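Local structure of protein-glutamine deamidase Cif (Burkholderia pseudomallei, 3GQM) at residues A[53-58]-A[105-111]; A[57-61]-A[120-125]; A[112-116]-A[258-262]. The protein catalyses the deamidation of a glutamine side chain in host NEDD8, which inactivates cullin-RING ubiquitin ligases and inhibits the host cell cycle. All coordinates share one frame; numbering follows the deposited sequence.

Contact 1: residues A[53-58]-A[105-111]; sequences MWNDRY and GLSANNI
N110 points its amide into the turn of chain that follows helix 47-53. Its ND2 donates to N55 O at 2.9 Å, and N55 O lies close to the amide plane. The same ND2 donates back to L106 O at 2.9 Å. L106 O also accepts the helical N-H of N110, so two donors of one residue meet it from opposite faces. N110 CG lies anti to the carbonyl carbon (chi1 -76°), which sends the amide toward the loop. Its OD1 is taken by R65, so both ends of the amide are held.

W54 and Y58 lie on two sides of this amide. The indole of W54 is turned 66° from the amide plane. Its CZ3 rests on S107 CA at 3.7 Å, and I111 CD1 meets its edge at CH2. M53 folds over one indole face with CG, while its CE reaches I111 CG1 at 3.9 Å. The Y58 and N109 side chains cross at about a right angle, with ring and amide planes 76° apart. N109 CB lies 3.6 Å from Y58 CE1, and N109 ND2 gives Y58 OH a weak bond of 3.4 Å. N109 OD1 is held more firmly by K160. L106 CD1 touches both Y58 OH and N55 O.

The helix is 104-116. It begins at C104, inferred to be an active-site residue. In the papain-like clan to which Cif belongs, such a helix typically carries the nucleophilic cysteine. The loop covers one side of it. A108, N109 and I111 face strands 147-154 and 159-165, and V192 of helix 192-199 touches both W54 and I111.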
loop_
_atom_site.group_PDB
_atom_site.type_symbol
_atom_site.label_atom_id
_atom_site.label_comp_id
_atom_site.label_asym_id
_atom_site.label_seq_id
_atom_site.Cartn_x
_atom_site.Cartn_y
_atom_site.Cartn_z
ATOM N N MET A 53 13.137 -0.694 -0.015
ATOM C CA MET A 53 11.655 -0.797 0.085
ATOM C C MET A 53 10.960 0.413 -0.595
ATOM O O MET A 53 10.109 0.225 -1.464
ATOM C CB MET A 53 11.229 -0.914 1.559
ATOM C CG MET A 53 9.852 -1.508 1.798
ATOM S SD MET A 53 9.635 -3.076 0.894
ATOM C CE MET A 53 8.052 -2.742 0.136
ATOM N N TRP A 54 11.375 1.623 -0.228
ATOM C CA TRP A 54 10.689 2.843 -0.620
ATOM C C TRP A 54 11.498 3.579 -1.697
ATOM O O TRP A 54 12.300 4.459 -1.422
ATOM C CB TRP A 54 10.419 3.730 0.600
ATOM C CG TRP A 54 9.797 2.994 1.810
ATOM C CD1 TRP A 54 10.213 3.061 3.120
ATOM C CD2 TRP A 54 8.664 2.090 1.798
ATOM N NE1 TRP A 54 9.413 2.277 3.915
ATOM C CE2 TRP A 54 8.449 1.674 3.137
ATOM C CE3 TRP A 54 7.819 1.603 0.791
ATOM C CZ2 TRP A 54 7.429 0.775 3.490
ATOM C CZ3 TRP A 54 6.789 0.743 1.142
ATOM C CH2 TRP A 54 6.593 0.351 2.482
ATOM N N ASN A 55 11.350 3.154 -2.934
ATOM C CA ASN A 55 12.079 3.769 -4.017
ATOM C C ASN A 55 11.025 3.820 -5.106
ATOM O O ASN A 55 10.114 2.983 -5.123
ATOM C CB ASN A 55 13.296 2.904 -4.409
ATOM C CG ASN A 55 14.150 3.551 -5.494
ATOM O OD1 ASN A 55 13.907 3.341 -6.672
ATOM N ND2 ASN A 55 15.106 4.383 -5.102
ATOM N N ASP A 56 11.102 4.809 -5.976
ATOM C CA ASP A 56 10.055 4.958 -6.993
ATOM C C ASP A 56 10.433 4.468 -8.386
ATOM O O ASP A 56 9.777 4.839 -9.353
ATOM C CB ASP A 56 9.554 6.400 -7.063
ATOM C CG ASP A 56 10.666 7.381 -7.410
ATOM O OD1 ASP A 56 10.399 8.587 -7.334
ATOM O OD2 ASP A 56 11.808 6.957 -7.737
ATOM N N ARG A 57 11.461 3.635 -8.506
ATOM C CA ARG A 57 11.726 3.011 -9.821
ATOM C C ARG A 57 10.921 1.731 -9.881
ATOM O O ARG A 57 11.146 0.830 -9.074
ATOM C CB ARG A 57 13.220 2.710 -10.011
ATOM N N TYR A 58 9.998 1.623 -10.823
ATOM C CA TYR A 58 9.052 0.494 -10.809
ATOM C C TYR A 58 9.158 -0.446 -12.001
ATOM O O TYR A 58 8.407 -1.421 -12.093
ATOM C CB TYR A 58 7.615 0.982 -10.715
ATOM C CG TYR A 58 7.271 1.851 -9.541
ATOM C CD1 TYR A 58 7.439 1.410 -8.226
ATOM C CD2 TYR A 58 6.723 3.117 -9.745
ATOM C CE1 TYR A 58 7.093 2.219 -7.168
ATOM C CE2 TYR A 58 6.382 3.912 -8.711
ATOM C CZ TYR A 58 6.568 3.467 -7.412
ATOM O OH TYR A 58 6.185 4.312 -6.382
ATOM N N GLY A 105 0.703 6.247 -2.412
ATOM C CA GLY A 105 1.045 5.659 -3.742
ATOM C C GLY A 105 2.345 4.868 -3.677
ATOM O O GLY A 105 2.446 3.767 -4.214
ATOM N N LEU A 106 3.311 5.416 -2.956
ATOM C CA LEU A 106 4.623 4.826 -2.831
ATOM C C LEU A 106 4.604 3.555 -1.968
ATOM O O LEU A 106 5.337 2.601 -2.287
ATOM C CB LEU A 106 5.604 5.851 -2.236
ATOM C CG LEU A 106 7.099 5.440 -2.239
ATOM C CD1 LEU A 106 7.618 5.357 -3.688
ATOM C CD2 LEU A 106 7.961 6.400 -1.424
ATOM N N SER A 107 3.805 3.546 -0.884
ATOM C CA SER A 107 3.664 2.327 -0.064
ATOM C C SER A 107 2.920 1.219 -0.810
ATOM O O SER A 107 3.396 0.077 -0.859
ATOM C CB SER A 107 3.012 2.595 1.303
ATOM O OG SER A 107 1.655 3.083 1.147
ATOM N N ALA A 108 1.803 1.568 -1.462
ATOM C CA ALA A 108 1.020 0.590 -2.190
ATOM C C ALA A 108 1.802 0.042 -3.402
ATOM O O ALA A 108 1.789 -1.174 -3.658
ATOM C CB ALA A 108 -0.356 1.194 -2.645
ATOM N N ASN A 109 2.431 0.920 -4.171
ATOM C CA ASN A 109 3.184 0.480 -5.345
ATOM C C ASN A 109 4.323 -0.507 -4.976
ATOM O O ASN A 109 4.455 -1.541 -5.570
ATOM C CB ASN A 109 3.730 1.689 -6.123
ATOM C CG ASN A 109 2.667 2.404 -6.930
ATOM O OD1 ASN A 109 1.590 1.873 -7.203
ATOM N ND2 ASN A 109 2.940 3.635 -7.261
ATOM N N ASN A 110 5.099 -0.177 -3.964
ATOM C CA ASN A 110 6.212 -1.018 -3.529
ATOM C C ASN A 110 5.842 -2.317 -2.812
ATOM O O ASN A 110 6.428 -3.365 -3.099
ATOM C CB ASN A 110 7.184 -0.170 -2.715
ATOM C CG ASN A 110 8.017 0.717 -3.637
ATOM O OD1 ASN A 110 8.673 0.192 -4.540
ATOM N ND2 ASN A 110 7.921 2.059 -3.486
ATOM N N ILE A 111 4.859 -2.266 -1.902
ATOM C CA ILE A 111 4.381 -3.524 -1.277
ATOM C C ILE A 111 3.706 -4.448 -2.304
ATOM O O ILE A 111 3.835 -5.692 -2.227
ATOM C CB ILE A 111 3.454 -3.252 -0.057
ATOM C CG1 ILE A 111 4.304 -2.662 1.108
ATOM C CG2 ILE A 111 2.716 -4.554 0.336
ATOM C CD1 ILE A 111 3.484 -1.870 2.170
#

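Contact 2: residues A[57-61]-A[120-125]; sequences RYDTL and VPIDPT
The Y58 ring and the carboxylate of D123 are turned 38° from each other, and their side chains cross at about a right angle. D123 does not lie squarely over the ring: its OD1 presses on Y58 CB at 3.2 Å. T125 CG2 comes obliquely to the ring, 3.8 Å from Y58 CD2, and P124 CD reaches Y58 CB. One ring face is covered from within its own loop by D56 O, offset toward the rim. The D123 carboxylate is gripped on one face. T125 N (3.0 Å) and T125 OG1 (2.6 Å) both meet OD1 from above its plane, on the same side. This is an Asx turn, reinforced by the threonine hydroxyl. T125 OG1 sits between its backbone N and carbonyl carbon (chi1 65°), which leaves CG2 for the tyrosine ring.

The two segments are irregular loops running side by side at the surface. One follows helix 47-53 and the other follows helix 104-116. Their backbones come close without pairing as strands: Y58 O and I122 O are 3.1 Å apart, and both are acceptors. K113 NZ of helix 104-116 bonds to Y58 O, T60 O and I122 O and forms a salt bridge with E117. Its charge would probably ease the repulsion between the carbonyls. D123 CA also makes a C-H contact with Y58 O.

Farther along, P121 lies against the loop 57-61. Its CB is 3.4 Å from D59 O, and its CG meets L61 CG at 3.9 Å. L61 CD2 reaches over to P121 N at 3.6 Å.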
loop_
_atom_site.group_PDB
_atom_site.type_symbol
_atom_site.label_atom_id
_atom_site.label_comp_id
_atom_site.label_asym_id
_atom_site.label_seq_id
_atom_site.Cartn_x
_atom_site.Cartn_y
_atom_site.Cartn_z
ATOM N N ARG A 57 11.461 3.635 -8.506
ATOM C CA ARG A 57 11.726 3.011 -9.821
ATOM C C ARG A 57 10.921 1.731 -9.881
ATOM O O ARG A 57 11.146 0.830 -9.074
ATOM C CB ARG A 57 13.220 2.710 -10.011
ATOM N N TYR A 58 9.998 1.623 -10.823
ATOM C CA TYR A 58 9.052 0.494 -10.809
ATOM C C TYR A 58 9.158 -0.446 -12.001
ATOM O O TYR A 58 8.407 -1.421 -12.093
ATOM C CB TYR A 58 7.615 0.982 -10.715
ATOM C CG TYR A 58 7.271 1.851 -9.541
ATOM C CD1 TYR A 58 7.439 1.410 -8.226
ATOM C CD2 TYR A 58 6.723 3.117 -9.745
ATOM C CE1 TYR A 58 7.093 2.219 -7.168
ATOM C CE2 TYR A 58 6.382 3.912 -8.711
ATOM C CZ TYR A 58 6.568 3.467 -7.412
ATOM O OH TYR A 58 6.185 4.312 -6.382
ATOM N N ASP A 59 10.068 -0.130 -12.924
ATOM C CA ASP A 59 10.256 -0.896 -14.145
ATOM C C ASP A 59 11.310 -1.953 -13.950
ATOM O O ASP A 59 11.449 -2.783 -14.808
ATOM C CB ASP A 59 10.655 0.016 -15.331
ATOM C CG ASP A 59 11.872 0.865 -15.029
ATOM O OD1 ASP A 59 11.746 1.824 -14.226
ATOM O OD2 ASP A 59 12.945 0.589 -15.593
ATOM N N THR A 60 12.035 -1.880 -12.828
ATOM C CA THR A 60 13.057 -2.816 -12.323
ATOM C C THR A 60 12.538 -3.614 -11.088
ATOM O O THR A 60 11.686 -3.123 -10.341
ATOM C CB THR A 60 14.257 -2.010 -11.873
ATOM O OG1 THR A 60 15.087 -1.767 -13.016
ATOM C CG2 THR A 60 15.124 -2.725 -10.794
ATOM N N LEU A 61 13.060 -4.821 -10.884
ATOM C CA LEU A 61 12.625 -5.693 -9.785
ATOM C C LEU A 61 12.930 -4.979 -8.517
ATOM O O LEU A 61 14.054 -4.451 -8.377
ATOM C CB LEU A 61 13.403 -7.015 -9.754
ATOM C CG LEU A 61 12.930 -8.191 -10.622
ATOM C CD1 LEU A 61 13.910 -9.314 -10.416
ATOM C CD2 LEU A 61 11.465 -8.664 -10.302
ATOM N N VAL A 120 10.430 -11.548 -12.927
ATOM C CA VAL A 120 9.963 -10.603 -13.962
ATOM C C VAL A 120 9.404 -9.320 -13.295
ATOM O O VAL A 120 8.434 -9.405 -12.570
ATOM C CB VAL A 120 8.862 -11.216 -14.850
ATOM C CG1 VAL A 120 8.399 -10.228 -15.936
ATOM C CG2 VAL A 120 9.355 -12.515 -15.525
ATOM N N PRO A 121 10.019 -8.143 -13.552
ATOM C CA PRO A 121 9.600 -6.865 -12.947
ATOM C C PRO A 121 8.143 -6.534 -13.262
ATOM O O PRO A 121 7.653 -6.867 -14.343
ATOM C CB PRO A 121 10.537 -5.843 -13.588
ATOM C CG PRO A 121 11.750 -6.684 -14.015
ATOM C CD PRO A 121 11.140 -7.961 -14.496
ATOM N N ILE A 122 7.439 -5.948 -12.302
ATOM C CA ILE A 122 6.058 -5.514 -12.517
ATOM C C ILE A 122 5.965 -4.036 -12.118
ATOM O O ILE A 122 6.458 -3.617 -11.068
ATOM C CB ILE A 122 5.018 -6.327 -11.683
ATOM C CG1 ILE A 122 5.100 -7.833 -11.986
ATOM C CG2 ILE A 122 3.567 -5.873 -11.984
ATOM C CD1 ILE A 122 4.543 -8.704 -10.834
ATOM N N ASP A 123 5.368 -3.254 -12.994
ATOM C CA ASP A 123 5.232 -1.842 -12.779
ATOM C C ASP A 123 3.773 -1.650 -12.515
ATOM O O ASP A 123 2.977 -1.719 -13.444
ATOM C CB ASP A 123 5.641 -1.080 -14.033
ATOM C CG ASP A 123 5.638 0.411 -13.821
ATOM O OD1 ASP A 123 5.134 0.916 -12.759
ATOM O OD2 ASP A 123 6.181 1.050 -14.718
ATOM N N PRO A 124 3.413 -1.504 -11.223
ATOM C CA PRO A 124 2.030 -1.342 -10.845
ATOM C C PRO A 124 1.479 -0.052 -11.405
ATOM O O PRO A 124 0.283 0.079 -11.446
ATOM C CB PRO A 124 2.085 -1.262 -9.321
ATOM C CG PRO A 124 3.507 -0.898 -9.007
ATOM C CD PRO A 124 4.341 -1.391 -10.075
ATOM N N THR A 125 2.318 0.904 -11.820
ATOM C CA THR A 125 1.747 2.138 -12.421
ATOM C C THR A 125 1.253 1.926 -13.860
ATOM O O THR A 125 0.483 2.742 -14.373
ATOM C CB THR A 125 2.695 3.367 -12.359
ATOM O OG1 THR A 125 3.857 3.110 -13.153
ATOM C CG2 THR A 125 3.120 3.626 -10.952
#

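Contact 3: residues A[112-116]-A[258-262]; sequences FKLMT and HEYDF
E259 O is gripped by two donors, and one of them ties it to T116. A water donates to E259 O at 2.9 Å and to T116 O at 2.6 Å, so it bridges the last turn of the helix to the strand. The other donor is H258 ND1, 2.6 Å from E259 O. It arrives in the carbonyl plane on a lone pair, with the carbonyl oxygen almost in the imidazole plane. This bond fixes the rotation of the imidazole.

The contact joins helix 104-116 to strand 253-260, an outermost strand of the antiparallel sheet. Packing of the cysteine-bearing helix on such a sheet is consistent with the papain-like architecture of the clan. The axes of helix 112-116 and strand 258-260 pass 8.4 Å apart. Strand 147-154, next in the sheet, also meets F112, M115 and T116 through V149.

The imidazole sits against two residues of the helix. T116 CB lies over its face in a CH-pi contact. F112 turns its ring edge toward the H258 face in an offset edge-to-face pair, with the planes at 88°. F112 CZ comes within 3.4 Å of H258 CB. T116 OG1 turns back to its own helix and bonds to F112 O at 2.7 Å. T116 N reaches F112 O from the opposite face.

Y260, two residues on from H258, packs on M115, and its OH is held by D164. M115 O lies 3.2 Å from Y260 CB. The M115 chain is extended as far as SD and bends at chi3 (60°). That bend lays CE over the tyrosine face, 3.8 Å from the ring centroid, while SD stays above the ring at a greater distance in a Met-aromatic contact.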
loop_
_atom_site.group_PDB
_atom_site.type_symbol
_atom_site.label_atom_id
_atom_site.label_comp_id
_atom_site.label_asym_id
_atom_site.label_seq_id
_atom_site.Cartn_x
_atom_site.Cartn_y
_atom_site.Cartn_z
ATOM N N PHE A 112 3.011 -3.850 -3.267
ATOM C CA PHE A 112 2.488 -4.613 -4.408
ATOM C C PHE A 112 3.609 -5.379 -5.166
ATOM O O PHE A 112 3.443 -6.572 -5.454
ATOM C CB PHE A 112 1.767 -3.687 -5.398
ATOM C CG PHE A 112 1.117 -4.411 -6.582
ATOM C CD1 PHE A 112 -0.235 -4.833 -6.503
ATOM C CD2 PHE A 112 1.864 -4.676 -7.764
ATOM C CE1 PHE A 112 -0.857 -5.512 -7.565
ATOM C CE2 PHE A 112 1.266 -5.338 -8.862
ATOM C CZ PHE A 112 -0.102 -5.764 -8.765
ATOM N N LYS A 113 4.689 -4.674 -5.553
ATOM C CA LYS A 113 5.844 -5.313 -6.188
ATOM C C LYS A 113 6.422 -6.376 -5.258
ATOM O O LYS A 113 6.632 -7.528 -5.706
ATOM C CB LYS A 113 6.923 -4.275 -6.571
ATOM C CG LYS A 113 6.512 -3.379 -7.805
ATOM C CD LYS A 113 7.525 -2.206 -7.997
ATOM C CE LYS A 113 8.985 -2.716 -8.276
ATOM N NZ LYS A 113 9.041 -3.166 -9.682
ATOM N N LEU A 114 6.640 -6.023 -3.975
ATOM C CA LEU A 114 7.149 -7.023 -2.999
ATOM C C LEU A 114 6.332 -8.320 -2.974
ATOM O O LEU A 114 6.899 -9.412 -2.923
ATOM C CB LEU A 114 7.221 -6.468 -1.573
ATOM C CG LEU A 114 8.095 -7.225 -0.557
ATOM C CD1 LEU A 114 9.549 -7.134 -0.918
ATOM C CD2 LEU A 114 7.936 -6.680 0.817
ATOM N N MET A 115 5.016 -8.206 -3.025
ATOM C CA MET A 115 4.162 -9.394 -2.934
ATOM C C MET A 115 4.155 -10.256 -4.217
ATOM O O MET A 115 4.131 -11.480 -4.125
ATOM C CB MET A 115 2.734 -8.950 -2.579
ATOM C CG MET A 115 2.658 -8.336 -1.191
ATOM S SD MET A 115 1.024 -7.741 -0.777
ATOM C CE MET A 115 0.086 -9.272 -0.920
ATOM N N THR A 116 4.156 -9.596 -5.392
ATOM C CA THR A 116 3.843 -10.228 -6.668
ATOM C C THR A 116 5.058 -10.632 -7.495
ATOM O O THR A 116 4.925 -11.465 -8.354
ATOM C CB THR A 116 2.997 -9.285 -7.565
ATOM O OG1 THR A 116 3.675 -8.038 -7.737
ATOM C CG2 THR A 116 1.603 -9.024 -6.941
ATOM N N HIS A 258 -3.879 -8.980 -9.000
ATOM C CA HIS A 258 -2.744 -9.718 -9.532
ATOM C C HIS A 258 -2.475 -10.857 -8.579
ATOM O O HIS A 258 -2.317 -10.646 -7.370
ATOM C CB HIS A 258 -1.522 -8.800 -9.539
ATOM C CG HIS A 258 -0.392 -9.302 -10.368
ATOM N ND1 HIS A 258 0.277 -10.472 -10.082
ATOM C CD2 HIS A 258 0.205 -8.787 -11.475
ATOM C CE1 HIS A 258 1.231 -10.665 -10.983
ATOM N NE2 HIS A 258 1.203 -9.662 -11.840
ATOM N N GLU A 259 -2.324 -12.057 -9.119
ATOM C CA GLU A 259 -1.974 -13.186 -8.273
ATOM C C GLU A 259 -0.595 -13.016 -7.664
ATOM O O GLU A 259 0.274 -12.293 -8.211
ATOM C CB GLU A 259 -2.022 -14.527 -9.041
ATOM C CG GLU A 259 -1.098 -14.596 -10.241
ATOM C CD GLU A 259 -1.327 -15.883 -11.048
ATOM O OE1 GLU A 259 -0.977 -16.951 -10.526
ATOM O OE2 GLU A 259 -1.884 -15.833 -12.178
ATOM N N TYR A 260 -0.397 -13.693 -6.538
ATOM C CA TYR A 260 0.936 -13.831 -5.988
ATOM C C TYR A 260 1.136 -15.200 -5.374
ATOM O O TYR A 260 0.177 -15.859 -4.904
ATOM C CB TYR A 260 1.255 -12.698 -4.978
ATOM C CG TYR A 260 0.513 -12.724 -3.640
ATOM C CD1 TYR A 260 1.036 -13.417 -2.527
ATOM C CD2 TYR A 260 -0.722 -12.059 -3.501
ATOM C CE1 TYR A 260 0.367 -13.435 -1.299
ATOM C CE2 TYR A 260 -1.402 -12.064 -2.278
ATOM C CZ TYR A 260 -0.847 -12.724 -1.176
ATOM O OH TYR A 260 -1.556 -12.709 -0.019
ATOM N N ASP A 261 2.385 -15.626 -5.416
ATOM C CA ASP A 261 2.853 -16.776 -4.677
ATOM C C ASP A 261 3.178 -16.387 -3.239
ATOM O O ASP A 261 4.071 -15.587 -3.009
ATOM C CB ASP A 261 4.154 -17.287 -5.282
ATOM C CG ASP A 261 4.621 -18.546 -4.596
ATOM O OD1 ASP A 261 4.165 -19.616 -5.026
ATOM O OD2 ASP A 261 5.394 -18.474 -3.614
ATOM N N PHE A 262 2.519 -16.989 -2.269
ATOM C CA PHE A 262 2.861 -16.666 -0.882
ATOM C C PHE A 262 4.310 -16.871 -0.429
ATOM O O PHE A 262 4.857 -16.067 0.338
ATOM C CB PHE A 262 1.901 -17.371 0.088
ATOM C CG PHE A 262 2.106 -16.970 1.496
ATOM C CD1 PHE A 262 1.634 -15.721 1.942
ATOM C CD2 PHE A 262 2.795 -17.818 2.379
ATOM C CE1 PHE A 262 1.853 -15.312 3.256
ATOM C CE2 PHE A 262 3.018 -17.441 3.700
ATOM C CZ PHE A 262 2.550 -16.192 4.154
HETATM O O HOH W 1 2.913 -12.823 -9.261
#

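From the N terminus, the chain leaves helix 47-53 and enters the loop that serves contacts 1 and 2. Contact 1 closes when the chain returns as helix 104-116, after an excursion of helices and loops without strands. Contact 2 starts from the same loop and closes just beyond that helix. Contact 3 opens on the last turns of helix 104-116, after contact 1 has closed and before contact 2 does. It therefore follows contact 1 in series and crosses contact 2. It closes far along the chain, at edge strand 253-260. Together they fix helix 104-116 between the early loop and the sheet, and K113 reaches from contact 3 to the loop shared by contacts 1 and 2.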